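Local coordinates for protein aspartate-semialdehyde dehydrogenase (Vibrio cholerae, PDB 2R00) that catalyses the NADPH-dependent reductive dephosphorylation of L-aspartyl-4-phosphate to L-aspartate-semialdehyde, an early step toward lysine, methionine and threonine, at residues Leu137-Pro142 with Leu309-Asp314; Met264-Gln267 with Glu272-Arg275; Trp81-Ala86 with Ser97-Asp102. One frame throughout, in Å; residues are numbered along the deposited sequence.

Interaction 1 of 3, residues Leu137-Pro142 with Leu309-Asp314; sequences LVALKP and LWVVAD
Ala139, on helix 131-147, sets its methyl group against two side chains of strand 306-313, and these meetings, with one more between leucines, make the contact wholly apolar. Helix 137-142 and strand 309-313 run at 144° to each other, nearer antiparallel than parallel, and their axes approach to 9.7 Å. That spacing is too wide for the backbones to touch, so the side chains alone bridge it.

Two of the meetings belong to the alanine. Its CB is 3.8 Å from CG2 of Val311 and 3.9 Å from CD1 of Leu309, so the one methyl rests against the ends of both side chains, which come from alternate residues of the strand and are both turned toward the helix. With CG1 of Val311 anti to the backbone N (chi1 -175°), the branch left beside that nitrogen, CG2, is the one that faces the alanine.

The third meeting is leucine against leucine. CD1 of Leu140 reaches CD2 of Leu309 at 4.1 Å, the two side chains passing at a slant. A first torsion of 61° packs CG of Leu309 in between its own N and C, and from there the side chain spreads its two methyls: CD1 to the alanine, CD2 to the leucine. Leu140 leaves the helix obliquely to the strand and makes its contact through the CD1 methyl. All four residues are buried.

This is helix-on-sheet packing in the dimerisation domain, between the helix that begins with the acyl-thioester residue Cys131 and a central strand of the mixed sheet. Within that sheet, strand 306-313 is hydrogen-bonded on one side to strand 244-252 and on the other to strand 292-300. Leu140 also packs on Val248 and Val250 of the former, whereas Ala139 and Leu309 share Val294 of the latter.

Interaction 2 of 3, residues Met264-Gln267 with Glu272-Arg275; sequences MLEQ and ELFR
Leu265 and Leu273 form the buried half of this contact, their side chains crossing at about a right angle. CD1 of Leu273 lies 3.8 Å from CD1 of Leu265 and 3.9 Å from its CB, so one methyl rests against both the base and the end of the opposing chain. Leu273 reaches there with CG anti to its backbone N (chi1 -174°). Val294 covers Leu265 from the next strand, and Met262 covers Leu273 from the helix. The pairing links helix 258-267 to strand 271-273, which follows it after a short turn and is an outermost strand, within this chain, of the mixed sheet of the dimerisation domain.

On the exposed side the chemistry turns ionic. Arg275, extended from CG to NE, grips Glu266 side-on: NE donates to OE1 at 2.9 Å and NH2 to OE2 at 2.8 Å. Both bonds are nearly straight at 165° and lie in the guanidinium plane. Both leave the carboxylate plane, consistent with the 40° between the two flat groups; OE1 is still met on its syn side, whereas OE2 is approached from above. NH2 has a second anionic partner in Asp263, on the helix that carries Glu266.

Interaction 3 of 3, residues Trp81-Ala86 with Ser97-Asp102; sequences WAPIAA and SHFRYD
The beta-alpha-beta crossover of the nucleotide-binding domain, strand 68-71 to helix 75-87 to strand 91-94, meets in this contact the loop that leaves its second strand. Ala82 and Pro83 on the helix receive the ring of Phe99 from that loop. The methyl of Ala82 takes the closer approach, its CB 3.6 Å from CE2 of Phe99 and 4.0 Å from CZ. Pro83 adds its CD at 4.2 Å from the same CZ, lying near the ring plane at the edge of the aromatic group. Since CE2 and CZ are the atoms that touch, the phenyl group meets the helix with its far end, and the backbones stay well apart: the nearest CA atoms, those of Ala82 and Phe99, are separated by 9.5 Å.

The ring is sent toward the helix by a first torsion that sets CG beside the backbone N and anti to the carbonyl carbon (chi1 -64°). One of its faces is covered locally by His98, whose CD2 stands 3.3 Å above the plane, over the centre. The loop itself folds through two type I turns, Ser97 to Arg100 and Phe99 to Asp102, each with a weak closing backbone bond. Phe99 and Arg100 thus belong to both turns; Arg100, probably a phosphate-binding residue, has its NE bonded to the carbonyl O of Asn128.

Ala82 also packs on Phe71 and Val92, one from each strand of the crossover, and Phe99 itself touches Asp94 of strand 91-94. The ring, from the loop that also carries Arg100, adds to the helix-on-sheet packing characteristic of the Rossmann fold.

Overall arrangement
Interactions 1 and 2 belong to one layer of the dimerisation domain: their centres are 10 Å apart, and CD2 of Leu265 packs 3.5 Å from O of Ala139, joining the two helices laid on the same sheet. Interaction 1 is core, on a central strand, and purely aliphatic; interaction 2 lies at a strand that is outermost within this chain, where a leucine pair gives way to an exposed salt bridge. Interaction 3 is buried too but stands in the nucleotide-binding domain, on the opposite side of the chain's centre, about 27 Å from interaction 1 between centres. There an aromatic ring ties a helix to an irregular loop rather than to a strand.

Interaction 1 of 3, residues Leu137-Pro142 with Leu309-Asp314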
ATOM      1  N   LEU A 137       6.837  12.343  -8.396  1.00 24.60           N
ATOM      2  CA  LEU A 137       7.239  13.741  -8.520  1.00 24.94           C
ATOM      3  C   LEU A 137       6.315  14.564  -9.420  1.00 24.96           C
ATOM      4  O   LEU A 137       6.058  15.744  -9.149  1.00 25.34           O
ATOM      5  CB  LEU A 137       8.686  13.829  -9.003  1.00 24.94           C
ATOM      6  CG  LEU A 137       9.672  13.939  -7.835  1.00 26.40           C
ATOM      7  CD1 LEU A 137      10.966  13.316  -8.160  1.00 28.15           C
ATOM      8  CD2 LEU A 137       9.893  15.392  -7.462  1.00 26.92           C
ATOM      9  N   VAL A 138       5.829  13.949 -10.490  1.00 24.89           N
ATOM     10  CA  VAL A 138       4.810  14.578 -11.325  1.00 24.80           C
ATOM     11  C   VAL A 138       3.564  14.893 -10.483  1.00 25.07           C
ATOM     12  O   VAL A 138       3.074  16.026 -10.481  1.00 25.20           O
ATOM     13  CB  VAL A 138       4.489  13.725 -12.565  1.00 25.26           C
ATOM     14  CG1 VAL A 138       3.226  14.219 -13.254  1.00 25.33           C
ATOM     15  CG2 VAL A 138       5.665  13.786 -13.555  1.00 24.53           C
ATOM     16  N   ALA A 139       3.075  13.897  -9.750  1.00 25.04           N
ATOM     17  CA  ALA A 139       1.892  14.056  -8.901  1.00 25.06           C
ATOM     18  C   ALA A 139       2.051  15.061  -7.762  1.00 24.73           C
ATOM     19  O   ALA A 139       1.103  15.760  -7.432  1.00 25.27           O
ATOM     20  CB  ALA A 139       1.434  12.692  -8.354  1.00 25.11           C
ATOM     21  N   LEU A 140       3.237  15.133  -7.163  1.00 24.91           N
ATOM     22  CA  LEU A 140       3.462  15.951  -5.964  1.00 25.02           C
ATOM     23  C   LEU A 140       3.832  17.407  -6.223  1.00 25.49           C
ATOM     24  O   LEU A 140       3.584  18.272  -5.382  1.00 25.08           O
ATOM     25  CB  LEU A 140       4.540  15.317  -5.081  1.00 25.13           C
ATOM     26  CG  LEU A 140       4.129  14.496  -3.853  1.00 25.63           C
ATOM     27  CD1 LEU A 140       2.822  13.771  -4.027  1.00 24.87           C
ATOM     28  CD2 LEU A 140       5.237  13.538  -3.435  1.00 25.53           C
ATOM     29  N   LYS A 141       4.445  17.668  -7.373  1.00 26.15           N
ATOM     30  CA  LYS A 141       4.935  19.009  -7.692  1.00 27.22           C
ATOM     31  C   LYS A 141       3.907  20.147  -7.515  1.00 27.62           C
ATOM     32  O   LYS A 141       4.247  21.162  -6.894  1.00 28.02           O
ATOM     33  CB  LYS A 141       5.597  19.046  -9.083  1.00 27.20           C
ATOM     34  CG  LYS A 141       6.345  20.351  -9.416  1.00 28.21           C
ATOM     35  CD  LYS A 141       7.301  20.783  -8.305  1.00 31.08           C
ATOM     36  CE  LYS A 141       8.301  21.831  -8.802  1.00 31.90           C
ATOM     37  NZ  LYS A 141       7.689  22.826  -9.721  1.00 31.31           N
ATOM     38  N   PRO A 142       2.667  19.994  -8.043  1.00 28.10           N
ATOM     39  CA  PRO A 142       1.646  21.030  -7.796  1.00 28.95           C
ATOM     40  C   PRO A 142       1.351  21.271  -6.311  1.00 29.62           C
ATOM     41  O   PRO A 142       1.102  22.407  -5.916  1.00 29.86           O
ATOM     42  CB  PRO A 142       0.397  20.468  -8.496  1.00 28.69           C
ATOM     43  CG  PRO A 142       0.944  19.522  -9.524  1.00 28.37           C
ATOM     44  CD  PRO A 142       2.132  18.908  -8.885  1.00 28.15           C
ATOM     45  N   LEU A 309      -2.829  10.246  -1.547  1.00 24.17           N
ATOM     46  CA  LEU A 309      -3.187   9.931  -2.927  1.00 24.18           C
ATOM     47  C   LEU A 309      -2.476   8.654  -3.343  1.00 23.79           C
ATOM     48  O   LEU A 309      -1.463   8.285  -2.749  1.00 23.70           O
ATOM     49  CB  LEU A 309      -2.812  11.076  -3.882  1.00 24.37           C
ATOM     50  CG  LEU A 309      -1.326  11.467  -3.986  1.00 26.22           C
ATOM     51  CD1 LEU A 309      -1.007  11.987  -5.363  1.00 28.64           C
ATOM     52  CD2 LEU A 309      -0.937  12.477  -2.932  1.00 29.70           C
ATOM     53  N   TRP A 310      -3.025   7.984  -4.350  1.00 23.59           N
ATOM     54  CA  TRP A 310      -2.381   6.850  -4.997  1.00 23.79           C
ATOM     55  C   TRP A 310      -2.069   7.206  -6.437  1.00 24.13           C
ATOM     56  O   TRP A 310      -2.822   7.930  -7.086  1.00 23.55           O
ATOM     57  CB  TRP A 310      -3.280   5.615  -4.958  1.00 23.81           C
ATOM     58  CG  TRP A 310      -3.298   4.924  -3.614  1.00 23.05           C
ATOM     59  CD1 TRP A 310      -3.675   5.467  -2.416  1.00 23.18           C
ATOM     60  CD2 TRP A 310      -2.944   3.561  -3.343  1.00 23.28           C
ATOM     61  NE1 TRP A 310      -3.566   4.528  -1.414  1.00 23.35           N
ATOM     62  CE2 TRP A 310      -3.125   3.349  -1.956  1.00 22.88           C
ATOM     63  CE3 TRP A 310      -2.485   2.498  -4.137  1.00 23.06           C
ATOM     64  CZ2 TRP A 310      -2.866   2.118  -1.348  1.00 22.84           C
ATOM     65  CZ3 TRP A 310      -2.225   1.284  -3.535  1.00 23.46           C
ATOM     66  CH2 TRP A 310      -2.422   1.096  -2.153  1.00 23.50           C
ATOM     67  N   VAL A 311      -0.937   6.706  -6.917  1.00 24.55           N
ATOM     68  CA  VAL A 311      -0.421   7.042  -8.234  1.00 25.11           C
ATOM     69  C   VAL A 311      -0.107   5.734  -8.929  1.00 25.53           C
ATOM     70  O   VAL A 311       0.542   4.859  -8.348  1.00 25.50           O
ATOM     71  CB  VAL A 311       0.868   7.911  -8.128  1.00 25.70           C
ATOM     72  CG1 VAL A 311       1.336   8.355  -9.501  1.00 25.03           C
ATOM     73  CG2 VAL A 311       0.638   9.103  -7.243  1.00 25.13           C
ATOM     74  N   VAL A 312      -0.592   5.586 -10.157  1.00 26.14           N
ATOM     75  CA  VAL A 312      -0.427   4.351 -10.912  1.00 26.75           C
ATOM     76  C   VAL A 312       0.208   4.625 -12.283  1.00 28.04           C
ATOM     77  O   VAL A 312      -0.057   5.651 -12.912  1.00 27.73           O
ATOM     78  CB  VAL A 312      -1.784   3.575 -11.044  1.00 26.79           C
ATOM     79  CG1 VAL A 312      -1.677   2.423 -12.027  1.00 26.00           C
ATOM     80  CG2 VAL A 312      -2.237   3.037  -9.678  1.00 25.99           C
ATOM     81  N   ALA A 313       1.075   3.711 -12.705  1.00 29.46           N
ATOM     82  CA  ALA A 313       1.526   3.614 -14.094  1.00 31.34           C
ATOM     83  C   ALA A 313       1.164   2.228 -14.588  1.00 32.66           C
ATOM     84  O   ALA A 313       1.589   1.218 -13.996  1.00 32.87           O
ATOM     85  CB  ALA A 313       3.024   3.817 -14.198  1.00 31.24           C
ATOM     86  N   ASP A 314       0.361   2.173 -15.654  1.00 33.87           N
ATOM     87  CA  ASP A 314       0.009   0.903 -16.279  1.00 35.26           C
ATOM     88  C   ASP A 314       1.201   0.380 -17.078  1.00 35.68           C
ATOM     89  O   ASP A 314       1.689  -0.724 -16.817  1.00 36.16           O
ATOM     90  CB  ASP A 314      -1.231   1.037 -17.174  1.00 35.70           C
ATOM     91  CG  ASP A 314      -1.696  -0.302 -17.730  1.00 37.70           C
ATOM     92  OD1 ASP A 314      -1.663  -1.317 -16.988  1.00 39.07           O
ATOM     93  OD2 ASP A 314      -2.093  -0.339 -18.915  1.00 39.59           O
TER

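Interaction 2 of 3, residues Met264-Gln267 with Glu272-Arg275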
ATOM      1  N   MET A 264      -6.246  21.151  -8.863  1.00 38.91           N
ATOM      2  CA  MET A 264      -4.883  21.377  -9.358  1.00 40.33           C
ATOM      3  C   MET A 264      -4.398  20.259 -10.268  1.00 40.27           C
ATOM      4  O   MET A 264      -3.875  20.520 -11.349  1.00 40.26           O
ATOM      5  CB  MET A 264      -3.899  21.480  -8.200  1.00 40.21           C
ATOM      6  CG  MET A 264      -3.929  22.748  -7.428  1.00 40.69           C
ATOM      7  SD  MET A 264      -2.727  22.604  -6.098  1.00 43.36           S
ATOM      8  CE  MET A 264      -3.480  23.743  -4.947  1.00 42.81           C
ATOM      9  N   LEU A 265      -4.556  19.018  -9.805  1.00 40.44           N
ATOM     10  CA  LEU A 265      -4.099  17.839 -10.540  1.00 41.27           C
ATOM     11  C   LEU A 265      -4.852  17.658 -11.854  1.00 41.80           C
ATOM     12  O   LEU A 265      -4.292  17.198 -12.844  1.00 41.75           O
ATOM     13  CB  LEU A 265      -4.220  16.573  -9.675  1.00 41.08           C
ATOM     14  CG  LEU A 265      -3.452  16.513  -8.341  1.00 41.53           C
ATOM     15  CD1 LEU A 265      -3.549  15.131  -7.714  1.00 41.59           C
ATOM     16  CD2 LEU A 265      -1.984  16.940  -8.449  1.00 41.68           C
ATOM     17  N   GLU A 266      -6.125  18.032 -11.850  1.00 42.77           N
ATOM     18  CA  GLU A 266      -6.971  17.958 -13.035  1.00 44.02           C
ATOM     19  C   GLU A 266      -6.495  18.931 -14.113  1.00 44.43           C
ATOM     20  O   GLU A 266      -6.673  18.683 -15.303  1.00 44.61           O
ATOM     21  CB  GLU A 266      -8.399  18.300 -12.642  1.00 44.17           C
ATOM     22  CG  GLU A 266      -9.461  17.496 -13.350  1.00 45.82           C
ATOM     23  CD  GLU A 266     -10.772  17.507 -12.585  1.00 47.18           C
ATOM     24  OE1 GLU A 266     -11.488  16.483 -12.633  1.00 48.08           O
ATOM     25  OE2 GLU A 266     -11.073  18.529 -11.919  1.00 47.37           O
ATOM     26  N   GLN A 267      -5.895  20.037 -13.678  1.00 45.18           N
ATOM     27  CA  GLN A 267      -5.378  21.073 -14.578  1.00 46.27           C
ATOM     28  C   GLN A 267      -3.974  20.749 -15.077  1.00 46.29           C
ATOM     29  O   GLN A 267      -3.590  21.161 -16.172  1.00 46.88           O
ATOM     30  CB  GLN A 267      -5.363  22.432 -13.869  1.00 46.41           C
ATOM     31  CG  GLN A 267      -6.743  23.039 -13.646  1.00 48.70           C
ATOM     32  CD  GLN A 267      -6.762  24.078 -12.531  1.00 51.90           C
ATOM     33  OE1 GLN A 267      -5.724  24.650 -12.170  1.00 53.64           O
ATOM     34  NE2 GLN A 267      -7.948  24.324 -11.974  1.00 52.16           N
ATOM     35  N   GLU A 272      -3.657  12.200 -15.191  1.00 35.54           N
ATOM     36  CA  GLU A 272      -5.080  11.906 -15.270  1.00 35.83           C
ATOM     37  C   GLU A 272      -5.624  11.650 -13.863  1.00 35.18           C
ATOM     38  O   GLU A 272      -5.220  10.690 -13.191  1.00 34.49           O
ATOM     39  CB  GLU A 272      -5.372  10.731 -16.201  1.00 35.91           C
ATOM     40  CG  GLU A 272      -6.866  10.376 -16.257  1.00 39.79           C
ATOM     41  CD  GLU A 272      -7.280   9.656 -17.530  1.00 43.29           C
ATOM     42  OE1 GLU A 272      -6.472   9.596 -18.478  1.00 45.72           O
ATOM     43  OE2 GLU A 272      -8.427   9.155 -17.585  1.00 45.04           O
ATOM     44  N   LEU A 273      -6.528  12.523 -13.423  1.00 34.78           N
ATOM     45  CA  LEU A 273      -7.184  12.363 -12.132  1.00 34.62           C
ATOM     46  C   LEU A 273      -8.518  11.628 -12.245  1.00 34.54           C
ATOM     47  O   LEU A 273      -9.381  11.995 -13.058  1.00 34.67           O
ATOM     48  CB  LEU A 273      -7.398  13.717 -11.451  1.00 34.79           C
ATOM     49  CG  LEU A 273      -7.945  13.611 -10.024  1.00 35.26           C
ATOM     50  CD1 LEU A 273      -6.803  13.703  -9.009  1.00 35.25           C
ATOM     51  CD2 LEU A 273      -8.986  14.675  -9.773  1.00 35.56           C
ATOM     52  N   PHE A 274      -8.678  10.604 -11.402  1.00 33.70           N
ATOM     53  CA  PHE A 274      -9.914   9.842 -11.296  1.00 32.98           C
ATOM     54  C   PHE A 274     -10.618  10.218  -9.992  1.00 32.85           C
ATOM     55  O   PHE A 274     -10.089   9.989  -8.894  1.00 32.46           O
ATOM     56  CB  PHE A 274      -9.620   8.341 -11.326  1.00 33.03           C
ATOM     57  CG  PHE A 274      -9.028   7.865 -12.615  1.00 32.48           C
ATOM     58  CD1 PHE A 274      -7.699   8.145 -12.938  1.00 32.10           C
ATOM     59  CD2 PHE A 274      -9.789   7.117 -13.501  1.00 32.37           C
ATOM     60  CE1 PHE A 274      -7.152   7.706 -14.132  1.00 32.36           C
ATOM     61  CE2 PHE A 274      -9.251   6.669 -14.697  1.00 32.81           C
ATOM     62  CZ  PHE A 274      -7.928   6.970 -15.018  1.00 32.49           C
ATOM     63  N   ARG A 275     -11.797  10.816 -10.120  1.00 32.45           N
ATOM     64  CA  ARG A 275     -12.556  11.290  -8.966  1.00 32.99           C
ATOM     65  C   ARG A 275     -13.478  10.204  -8.432  1.00 32.52           C
ATOM     66  O   ARG A 275     -14.025  10.328  -7.339  1.00 32.48           O
ATOM     67  CB  ARG A 275     -13.363  12.548  -9.323  1.00 33.03           C
ATOM     68  CG  ARG A 275     -12.546  13.844  -9.340  1.00 34.11           C
ATOM     69  CD  ARG A 275     -13.375  15.005  -9.904  1.00 34.44           C
ATOM     70  NE  ARG A 275     -12.627  16.260  -9.989  1.00 35.58           N
ATOM     71  CZ  ARG A 275     -12.435  17.102  -8.974  1.00 35.69           C
ATOM     72  NH1 ARG A 275     -12.917  16.839  -7.763  1.00 36.09           N
ATOM     73  NH2 ARG A 275     -11.748  18.215  -9.172  1.00 36.71           N
TER

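Interaction 3 of 3, residues Trp81-Ala86 with Ser97-Asp102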
ATOM      1  N   TRP A  81      30.008   2.908 -21.685  1.00 24.27           N
ATOM      2  CA  TRP A  81      29.754   3.584 -22.960  1.00 24.15           C
ATOM      3  C   TRP A  81      29.342   5.063 -22.936  1.00 24.24           C
ATOM      4  O   TRP A  81      29.625   5.790 -23.889  1.00 24.04           O
ATOM      5  CB  TRP A  81      28.766   2.769 -23.805  1.00 24.25           C
ATOM      6  CG  TRP A  81      29.407   1.554 -24.354  1.00 23.59           C
ATOM      7  CD1 TRP A  81      29.209   0.275 -23.952  1.00 22.90           C
ATOM      8  CD2 TRP A  81      30.408   1.510 -25.379  1.00 24.00           C
ATOM      9  NE1 TRP A  81      30.000  -0.578 -24.684  1.00 22.91           N
ATOM     10  CE2 TRP A  81      30.748   0.156 -25.568  1.00 23.79           C
ATOM     11  CE3 TRP A  81      31.026   2.486 -26.180  1.00 24.85           C
ATOM     12  CZ2 TRP A  81      31.702  -0.261 -26.514  1.00 24.14           C
ATOM     13  CZ3 TRP A  81      31.981   2.074 -27.123  1.00 24.74           C
ATOM     14  CH2 TRP A  81      32.304   0.711 -27.277  1.00 23.73           C
ATOM     15  N   ALA A  82      28.679   5.514 -21.874  1.00 23.79           N
ATOM     16  CA  ALA A  82      28.255   6.915 -21.827  1.00 23.92           C
ATOM     17  C   ALA A  82      29.417   7.904 -21.803  1.00 24.17           C
ATOM     18  O   ALA A  82      29.328   8.947 -22.453  1.00 24.27           O
ATOM     19  CB  ALA A  82      27.288   7.192 -20.674  1.00 23.61           C
ATOM     20  N   PRO A  83      30.479   7.619 -21.019  1.00 23.99           N
ATOM     21  CA  PRO A  83      31.658   8.488 -21.138  1.00 24.22           C
ATOM     22  C   PRO A  83      32.236   8.582 -22.560  1.00 24.28           C
ATOM     23  O   PRO A  83      32.712   9.645 -22.958  1.00 24.78           O
ATOM     24  CB  PRO A  83      32.671   7.827 -20.194  1.00 24.15           C
ATOM     25  CG  PRO A  83      31.812   7.155 -19.150  1.00 23.97           C
ATOM     26  CD  PRO A  83      30.666   6.597 -19.967  1.00 23.98           C
ATOM     27  N   ILE A  84      32.206   7.475 -23.292  1.00 24.16           N
ATOM     28  CA  ILE A  84      32.738   7.409 -24.661  1.00 24.28           C
ATOM     29  C   ILE A  84      31.891   8.230 -25.640  1.00 23.92           C
ATOM     30  O   ILE A  84      32.423   9.005 -26.434  1.00 23.85           O
ATOM     31  CB  ILE A  84      32.879   5.945 -25.131  1.00 24.19           C
ATOM     32  CG1 ILE A  84      33.881   5.212 -24.216  1.00 24.40           C
ATOM     33  CG2 ILE A  84      33.313   5.890 -26.596  1.00 24.32           C
ATOM     34  CD1 ILE A  84      34.121   3.767 -24.583  1.00 24.03           C
ATOM     35  N   ALA A  85      30.573   8.085 -25.555  1.00 23.63           N
ATOM     36  CA  ALA A  85      29.664   8.920 -26.332  1.00 23.40           C
ATOM     37  C   ALA A  85      29.832  10.387 -25.961  1.00 23.82           C
ATOM     38  O   ALA A  85      29.952  11.243 -26.834  1.00 23.45           O
ATOM     39  CB  ALA A  85      28.207   8.464 -26.135  1.00 23.57           C
ATOM     40  N   ALA A  86      29.870  10.680 -24.662  1.00 24.11           N
ATOM     41  CA  ALA A  86      30.040  12.058 -24.194  1.00 24.86           C
ATOM     42  C   ALA A  86      31.327  12.696 -24.734  1.00 25.25           C
ATOM     43  O   ALA A  86      31.317  13.838 -25.198  1.00 25.66           O
ATOM     44  CB  ALA A  86      30.023  12.104 -22.649  1.00 24.56           C
ATOM     45  N   SER A  97      20.317   3.434 -13.387  1.00 20.48           N
ATOM     46  CA  SER A  97      20.657   4.037 -12.091  1.00 20.55           C
ATOM     47  C   SER A  97      22.079   4.599 -12.060  1.00 20.31           C
ATOM     48  O   SER A  97      22.424   5.360 -11.151  1.00 20.49           O
ATOM     49  CB  SER A  97      20.490   3.017 -10.957  1.00 21.18           C
ATOM     50  OG  SER A  97      21.323   1.905 -11.211  1.00 22.62           O
ATOM     51  N   HIS A  98      22.907   4.246 -13.044  1.00 19.99           N
ATOM     52  CA  HIS A  98      24.353   4.518 -12.909  1.00 19.32           C
ATOM     53  C   HIS A  98      24.729   5.969 -12.592  1.00 19.21           C
ATOM     54  O   HIS A  98      25.493   6.202 -11.646  1.00 19.97           O
ATOM     55  CB  HIS A  98      25.208   3.978 -14.073  1.00 18.86           C
ATOM     56  CG  HIS A  98      26.678   4.158 -13.837  1.00 17.68           C
ATOM     57  ND1 HIS A  98      27.381   3.403 -12.921  1.00 17.15           N
ATOM     58  CD2 HIS A  98      27.564   5.043 -14.352  1.00 16.40           C
ATOM     59  CE1 HIS A  98      28.634   3.823 -12.873  1.00 16.78           C
ATOM     60  NE2 HIS A  98      28.772   4.814 -13.738  1.00 16.93           N
ATOM     61  N   PHE A  99      24.202   6.933 -13.350  1.00 19.40           N
ATOM     62  CA  PHE A  99      24.597   8.353 -13.175  1.00 19.48           C
ATOM     63  C   PHE A  99      23.633   9.220 -12.376  1.00 19.99           C
ATOM     64  O   PHE A  99      23.846  10.429 -12.244  1.00 19.63           O
ATOM     65  CB  PHE A  99      24.834   9.031 -14.525  1.00 19.08           C
ATOM     66  CG  PHE A  99      25.967   8.457 -15.301  1.00 18.45           C
ATOM     67  CD1 PHE A  99      27.277   8.763 -14.971  1.00 18.74           C
ATOM     68  CD2 PHE A  99      25.723   7.623 -16.388  1.00 19.17           C
ATOM     69  CE1 PHE A  99      28.339   8.222 -15.697  1.00 19.03           C
ATOM     70  CE2 PHE A  99      26.773   7.091 -17.128  1.00 19.41           C
ATOM     71  CZ  PHE A  99      28.083   7.383 -16.782  1.00 18.57           C
ATOM     72  N   ARG A 100      22.580   8.617 -11.831  1.00 20.64           N
ATOM     73  CA  ARG A 100      21.528   9.398 -11.153  1.00 21.10           C
ATOM     74  C   ARG A 100      22.023  10.173  -9.928  1.00 21.45           C
ATOM     75  O   ARG A 100      21.450  11.192  -9.589  1.00 22.03           O
ATOM     76  CB  ARG A 100      20.352   8.506 -10.731  1.00 21.06           C
ATOM     77  CG  ARG A 100      19.606   7.829 -11.872  1.00 20.50           C
ATOM     78  CD  ARG A 100      18.387   7.079 -11.368  1.00 20.92           C
ATOM     79  NE  ARG A 100      17.735   6.384 -12.477  1.00 22.35           N
ATOM     80  CZ  ARG A 100      17.153   5.192 -12.390  1.00 24.22           C
ATOM     81  NH1 ARG A 100      17.128   4.541 -11.237  1.00 26.74           N
ATOM     82  NH2 ARG A 100      16.602   4.651 -13.470  1.00 26.29           N
ATOM     83  N   TYR A 101      23.067   9.677  -9.265  1.00 22.11           N
ATOM     84  CA  TYR A 101      23.490  10.207  -7.943  1.00 22.39           C
ATOM     85  C   TYR A 101      24.774  11.028  -8.046  1.00 22.77           C
ATOM     86  O   TYR A 101      25.251  11.566  -7.048  1.00 22.88           O
ATOM     87  CB  TYR A 101      23.588   9.060  -6.889  1.00 22.24           C
ATOM     88  CG  TYR A 101      22.402   8.135  -7.031  1.00 22.49           C
ATOM     89  CD1 TYR A 101      22.497   6.956  -7.773  1.00 20.70           C
ATOM     90  CD2 TYR A 101      21.154   8.488  -6.503  1.00 22.10           C
ATOM     91  CE1 TYR A 101      21.385   6.137  -7.960  1.00 22.52           C
ATOM     92  CE2 TYR A 101      20.037   7.671  -6.691  1.00 22.12           C
ATOM     93  CZ  TYR A 101      20.161   6.507  -7.426  1.00 22.11           C
ATOM     94  OH  TYR A 101      19.061   5.706  -7.618  1.00 23.58           O
ATOM     95  N   ASP A 102      25.313  11.132  -9.261  1.00 23.22           N
ATOM     96  CA  ASP A 102      26.503  11.942  -9.523  1.00 23.77           C
ATOM     97  C   ASP A 102      26.196  13.423  -9.318  1.00 24.36           C
ATOM     98  O   ASP A 102      25.286  13.969  -9.942  1.00 24.04           O
ATOM     99  CB  ASP A 102      27.058  11.687 -10.933  1.00 23.54           C
ATOM    100  CG  ASP A 102      27.724  10.322 -11.063  1.00 24.03           C
ATOM    101  OD1 ASP A 102      26.988   9.329 -11.170  1.00 25.20           O
ATOM    102  OD2 ASP A 102      28.976  10.237 -11.041  1.00 22.00           O
TER